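Local coordinates for uncharacterized protein (Candida albicans, PDB 5K04) that probably serves as the non-catalytic auxiliary subunit of the NatB N-terminal acetyltransferase complex, built as a long solenoid of helices, at residues V128-F133 with H154-E159; Y135-G140 with L147-S152. One frame throughout, in Å; residues are numbered along the deposited sequence.

Overall arrangement
Following the chain from its N terminus, helix 126-138 enters contact 1 with residues 128-133 and contact 2 with residues 135-140; the chain then turns back, and helix 143-157 supplies 147-152 to contact 2, its last turn and the residues after it giving 154-159 to contact 1. The order makes contact 2 the inner of two nested loops: six residues separate its segments, against twenty for contact 1. This is the signature of an antiparallel helical hairpin, pinned near its turn and again farther down. The centres lie about 10 Å apart, and the contacts touch through Asn130 and Ser152. Helix 109-120 packs against side chains from both contacts, joining the hairpin to the preceding helix of the solenoid.

Contact 1: residues V128-F133 with H154-E159; sequences VFNRIF and HLLLQE
With CG of Asn130 trans to its backbone N (chi1 170°) and CG of Leu156 trans to its carbonyl carbon (chi1 -82°), the two side chains meet between their helices and cross at about a right angle. A single methyl does the touching on the leucine side: Leu156 CD1 sits 3.7 Å from Asn130 CG and is equally near Asn130 CB, so it bears on the root of the amide. The polar end of Asn130 is turned to Ser152 of helix 143-157, where ND2 hydrogen-bonds to OG, a bond that would restrain rotation of the amide. Beside this pair, Phe129 and Leu155 make a looser apolar contact, with ring atom Phe129 CD2 4.4 Å from methyl Leu155 CD1, which approaches the ring obliquely. These pairs join the two arms of an antiparallel helical hairpin, 126-138 and 143-157, in an all-helical fold consistent with a TPR-like solenoid; the CA atoms of Asn130 and Leu156 are closest, 7.8 Å apart. Phe117 of helix 109-120 meets the Phe129 ring edge-to-face, while Leu155 and Leu156 also pack on Phe126. One turn on, Phe129 O lies 3.0 Å above one face of the Phe133 ring, offset toward the rim.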
# COMPACT_ATOMS: atom_id res chain seq x y z
N VAL A 128 -4.41 -21.49 -14.36
CA VAL A 128 -5.86 -21.58 -14.43
C VAL A 128 -6.42 -20.50 -15.35
O VAL A 128 -7.24 -20.79 -16.23
CB VAL A 128 -6.47 -21.51 -13.02
CG1 VAL A 128 -7.92 -21.13 -13.07
CG2 VAL A 128 -6.32 -22.86 -12.34
N PHE A 129 -5.98 -19.24 -15.18
CA PHE A 129 -6.38 -18.18 -16.09
C PHE A 129 -6.18 -18.61 -17.53
O PHE A 129 -7.08 -18.50 -18.37
CB PHE A 129 -5.57 -16.90 -15.83
CG PHE A 129 -6.05 -16.08 -14.66
CD1 PHE A 129 -6.35 -16.68 -13.44
CD2 PHE A 129 -6.13 -14.70 -14.76
CE1 PHE A 129 -6.76 -15.91 -12.36
CE2 PHE A 129 -6.54 -13.92 -13.68
CZ PHE A 129 -6.86 -14.54 -12.48
N ASN A 130 -4.97 -19.10 -17.83
CA ASN A 130 -4.61 -19.49 -19.19
C ASN A 130 -5.41 -20.71 -19.63
O ASN A 130 -5.79 -20.82 -20.80
CB ASN A 130 -3.11 -19.76 -19.25
CG ASN A 130 -2.69 -20.40 -20.54
OD1 ASN A 130 -2.72 -21.62 -20.69
ND2 ASN A 130 -2.31 -19.56 -21.50
N ARG A 131 -5.67 -21.64 -18.71
CA ARG A 131 -6.53 -22.77 -19.03
C ARG A 131 -7.96 -22.32 -19.30
O ARG A 131 -8.60 -22.80 -20.25
CB ARG A 131 -6.49 -23.80 -17.90
CG ARG A 131 -7.28 -25.07 -18.23
CD ARG A 131 -6.56 -26.33 -17.77
NE ARG A 131 -6.49 -26.44 -16.32
CZ ARG A 131 -5.37 -26.39 -15.61
NH1 ARG A 131 -4.19 -26.24 -16.21
NH2 ARG A 131 -5.42 -26.50 -14.29
N ILE A 132 -8.49 -21.41 -18.49
CA ILE A 132 -9.84 -20.90 -18.73
C ILE A 132 -9.91 -20.24 -20.09
O ILE A 132 -10.81 -20.50 -20.89
CB ILE A 132 -10.26 -19.91 -17.63
CG1 ILE A 132 -10.40 -20.64 -16.30
CG2 ILE A 132 -11.55 -19.19 -18.03
CD1 ILE A 132 -10.51 -19.70 -15.11
N PHE A 133 -8.94 -19.37 -20.36
CA PHE A 133 -8.92 -18.64 -21.62
C PHE A 133 -8.72 -19.57 -22.81
O PHE A 133 -9.23 -19.29 -23.90
CB PHE A 133 -7.82 -17.58 -21.53
CG PHE A 133 -8.09 -16.53 -20.49
CD1 PHE A 133 -9.37 -16.32 -20.00
CD2 PHE A 133 -7.08 -15.74 -19.99
CE1 PHE A 133 -9.63 -15.34 -19.03
CE2 PHE A 133 -7.33 -14.76 -19.02
CZ PHE A 133 -8.61 -14.58 -18.54
N HIS A 154 1.75 -14.15 -21.22
CA HIS A 154 2.64 -13.21 -20.57
C HIS A 154 2.57 -13.33 -19.05
O HIS A 154 3.60 -13.32 -18.37
CB HIS A 154 2.30 -11.78 -20.98
CG HIS A 154 2.89 -10.76 -20.08
ND1 HIS A 154 4.24 -10.56 -19.97
CD2 HIS A 154 2.31 -9.89 -19.21
CE1 HIS A 154 4.48 -9.60 -19.09
NE2 HIS A 154 3.32 -9.18 -18.62
N LEU A 155 1.34 -13.40 -18.50
CA LEU A 155 1.17 -13.57 -17.06
C LEU A 155 1.92 -14.79 -16.56
O LEU A 155 2.61 -14.73 -15.53
CB LEU A 155 -0.31 -13.70 -16.72
CG LEU A 155 -1.17 -12.45 -16.92
CD1 LEU A 155 -2.57 -12.74 -16.39
CD2 LEU A 155 -0.55 -11.20 -16.23
N LEU A 156 1.80 -15.91 -17.29
CA LEU A 156 2.50 -17.15 -16.93
C LEU A 156 4.01 -16.96 -16.99
O LEU A 156 4.73 -17.40 -16.09
CB LEU A 156 2.10 -18.27 -17.88
CG LEU A 156 0.82 -19.04 -17.64
CD1 LEU A 156 0.59 -20.00 -18.82
CD2 LEU A 156 0.91 -19.79 -16.32
N LEU A 157 4.49 -16.32 -18.06
CA LEU A 157 5.91 -16.05 -18.23
C LEU A 157 6.50 -15.28 -17.06
O LEU A 157 7.72 -15.30 -16.86
CB LEU A 157 6.15 -15.27 -19.52
CG LEU A 157 6.12 -16.12 -20.78
CD1 LEU A 157 6.09 -15.23 -22.02
CD2 LEU A 157 7.33 -17.02 -20.78
N GLN A 158 5.65 -14.59 -16.29
CA GLN A 158 6.08 -13.80 -15.15
C GLN A 158 6.21 -14.65 -13.90
O GLN A 158 6.24 -14.11 -12.79
CB GLN A 158 5.11 -12.63 -14.90
CG GLN A 158 4.94 -11.67 -16.06
CD GLN A 158 6.25 -11.26 -16.63
OE1 GLN A 158 6.58 -11.57 -17.78
NE2 GLN A 158 7.07 -10.63 -15.82
N GLU A 159 6.28 -15.97 -14.04
CA GLU A 159 6.37 -16.85 -12.88
C GLU A 159 7.64 -17.69 -12.83
O GLU A 159 8.09 -18.01 -11.73
CB GLU A 159 5.14 -17.76 -12.80
CG GLU A 159 3.86 -16.96 -12.56
CD GLU A 159 2.70 -17.82 -12.08
OE1 GLU A 159 2.51 -18.93 -12.61
OE2 GLU A 159 1.98 -17.37 -11.15

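Contact 2: residues Y135-G140 with L147-S152; sequences YLNKNG and LWYAFS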
# COMPACT_ATOMS: atom_id res chain seq x y z
N TYR A 135 -10.01 -22.73 -23.13
CA TYR A 135 -11.35 -23.22 -23.44
C TYR A 135 -12.23 -22.12 -24.03
O TYR A 135 -12.97 -22.35 -24.99
CB TYR A 135 -12.02 -23.78 -22.18
CG TYR A 135 -11.53 -25.15 -21.77
CD1 TYR A 135 -11.91 -26.28 -22.47
CD2 TYR A 135 -10.70 -25.32 -20.66
CE1 TYR A 135 -11.49 -27.55 -22.09
CE2 TYR A 135 -10.26 -26.59 -20.27
CZ TYR A 135 -10.66 -27.70 -21.00
OH TYR A 135 -10.25 -28.97 -20.65
N LEU A 136 -12.13 -20.92 -23.47
CA LEU A 136 -13.00 -19.83 -23.89
C LEU A 136 -12.66 -19.36 -25.30
O LEU A 136 -13.53 -18.84 -26.02
CB LEU A 136 -12.87 -18.69 -22.88
CG LEU A 136 -13.84 -17.53 -23.04
CD1 LEU A 136 -15.27 -18.03 -22.93
CD2 LEU A 136 -13.54 -16.47 -22.01
N ASN A 137 -11.42 -19.53 -25.72
CA ASN A 137 -11.00 -19.12 -27.04
C ASN A 137 -11.22 -20.20 -28.09
O ASN A 137 -11.28 -19.90 -29.28
CB ASN A 137 -9.52 -18.73 -27.00
CG ASN A 137 -9.02 -18.25 -28.33
OD1 ASN A 137 -9.44 -17.19 -28.82
ND2 ASN A 137 -8.11 -19.02 -28.93
N LYS A 138 -11.35 -21.46 -27.66
CA LYS A 138 -11.62 -22.53 -28.60
C LYS A 138 -13.08 -22.45 -29.05
O LYS A 138 -13.37 -22.33 -30.24
CB LYS A 138 -11.29 -23.87 -27.95
CG LYS A 138 -11.34 -25.07 -28.87
CD LYS A 138 -10.35 -26.14 -28.44
CE LYS A 138 -8.93 -25.59 -28.37
NZ LYS A 138 -8.51 -24.92 -29.65
N ASN A 139 -14.00 -22.49 -28.09
CA ASN A 139 -15.42 -22.21 -28.31
C ASN A 139 -15.70 -20.71 -28.15
O ASN A 139 -16.57 -20.29 -27.39
CB ASN A 139 -16.27 -23.04 -27.36
CG ASN A 139 -16.09 -24.56 -27.56
OD1 ASN A 139 -15.73 -25.02 -28.65
ND2 ASN A 139 -16.35 -25.32 -26.50
N GLY A 140 -14.92 -19.90 -28.86
CA GLY A 140 -15.02 -18.46 -28.80
C GLY A 140 -14.77 -17.80 -30.15
O GLY A 140 -13.72 -18.00 -30.77
N LEU A 147 -7.23 -12.20 -27.20
CA LEU A 147 -6.32 -11.31 -26.50
C LEU A 147 -6.12 -11.76 -25.06
O LEU A 147 -4.99 -11.77 -24.56
CB LEU A 147 -6.87 -9.87 -26.55
CG LEU A 147 -6.82 -9.23 -27.93
CD1 LEU A 147 -7.83 -8.11 -28.10
CD2 LEU A 147 -5.41 -8.69 -28.14
N TRP A 148 -7.22 -12.10 -24.37
CA TRP A 148 -7.15 -12.67 -23.02
C TRP A 148 -6.16 -13.82 -22.96
O TRP A 148 -5.22 -13.83 -22.16
CB TRP A 148 -8.54 -13.16 -22.60
CG TRP A 148 -9.52 -12.07 -22.29
CD1 TRP A 148 -9.35 -10.73 -22.47
CD2 TRP A 148 -10.84 -12.23 -21.72
NE1 TRP A 148 -10.47 -10.04 -22.04
CE2 TRP A 148 -11.40 -10.93 -21.57
CE3 TRP A 148 -11.59 -13.34 -21.31
CZ2 TRP A 148 -12.68 -10.72 -21.06
CZ3 TRP A 148 -12.87 -13.13 -20.79
CH2 TRP A 148 -13.40 -11.83 -20.67
N TYR A 149 -6.38 -14.80 -23.83
CA TYR A 149 -5.56 -16.00 -23.87
C TYR A 149 -4.09 -15.65 -24.09
O TYR A 149 -3.22 -16.13 -23.37
CB TYR A 149 -6.11 -16.90 -24.98
CG TYR A 149 -5.56 -18.29 -25.03
CD1 TYR A 149 -5.10 -18.93 -23.87
CD2 TYR A 149 -5.49 -18.99 -26.24
CE1 TYR A 149 -4.60 -20.22 -23.91
CE2 TYR A 149 -4.99 -20.30 -26.29
CZ TYR A 149 -4.55 -20.91 -25.12
OH TYR A 149 -4.04 -22.19 -25.14
N ALA A 150 -3.83 -14.76 -25.06
CA ALA A 150 -2.47 -14.31 -25.36
C ALA A 150 -1.85 -13.58 -24.18
O ALA A 150 -0.69 -13.83 -23.80
CB ALA A 150 -2.49 -13.39 -26.58
N PHE A 151 -2.59 -12.64 -23.60
CA PHE A 151 -2.10 -11.91 -22.44
C PHE A 151 -1.80 -12.86 -21.28
O PHE A 151 -0.84 -12.65 -20.54
CB PHE A 151 -3.12 -10.84 -22.04
CG PHE A 151 -2.65 -9.95 -20.93
CD1 PHE A 151 -1.61 -9.06 -21.12
CD2 PHE A 151 -3.26 -10.01 -19.68
CE1 PHE A 151 -1.18 -8.24 -20.08
CE2 PHE A 151 -2.85 -9.20 -18.65
CZ PHE A 151 -1.81 -8.31 -18.85
N SER A 152 -2.60 -13.93 -21.14
CA SER A 152 -2.41 -14.88 -20.06
C SER A 152 -1.08 -15.63 -20.20
O SER A 152 -0.57 -16.13 -19.19
CB SER A 152 -3.58 -15.87 -20.00
OG SER A 152 -3.57 -16.76 -21.10
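Leu136 CD2 lies 3.6 Å from Trp148 CZ3 and 3.8 Å from CE3, so one leucine methyl rests against the six-membered part of the indole, approaching it obliquely. The second direct pair is Asn137 with Tyr149: the amide ND2 comes to 3.8 Å from ring atom Tyr149 CD2, and the amide and ring planes stand 39° apart. Both pairs lie near the turn of an antiparallel helical hairpin, where helices 126-138 and 143-157 approach to 7.0 Å between the CA atoms of Asn137 and Tyr149. No hydrogen bond joins the two segments, so their direct association rests on side-chain packing, with 155 Å² buried in total. Similar first torsions bring the Asn137 and Tyr149 groups together: in both residues CG extends trans to the backbone N (chi1 -178° in the asparagine), and the side chains cross at about a right angle.

One step farther out, hydrogen bonds position the polar ends. Asn137 OD1 pairs with Thr146 OG1, just before segment 147-152, which would limit rotation of the amide. The indole of Trp148 donates NE1 to Phe484 O and meets the Phe484 ring edge-to-face, tying the hairpin to a part of the chain far away in sequence. Leu136 also packs on Glu110 and Cys113 of helix 109-120, and the Tyr149 ring meets that of Phe153. At the turn of the hairpin, helix 126-138 ends and an inverse gamma turn is centred on Asn139, a poorly ordered residue whose N lies 3.3 Å from Tyr135 O.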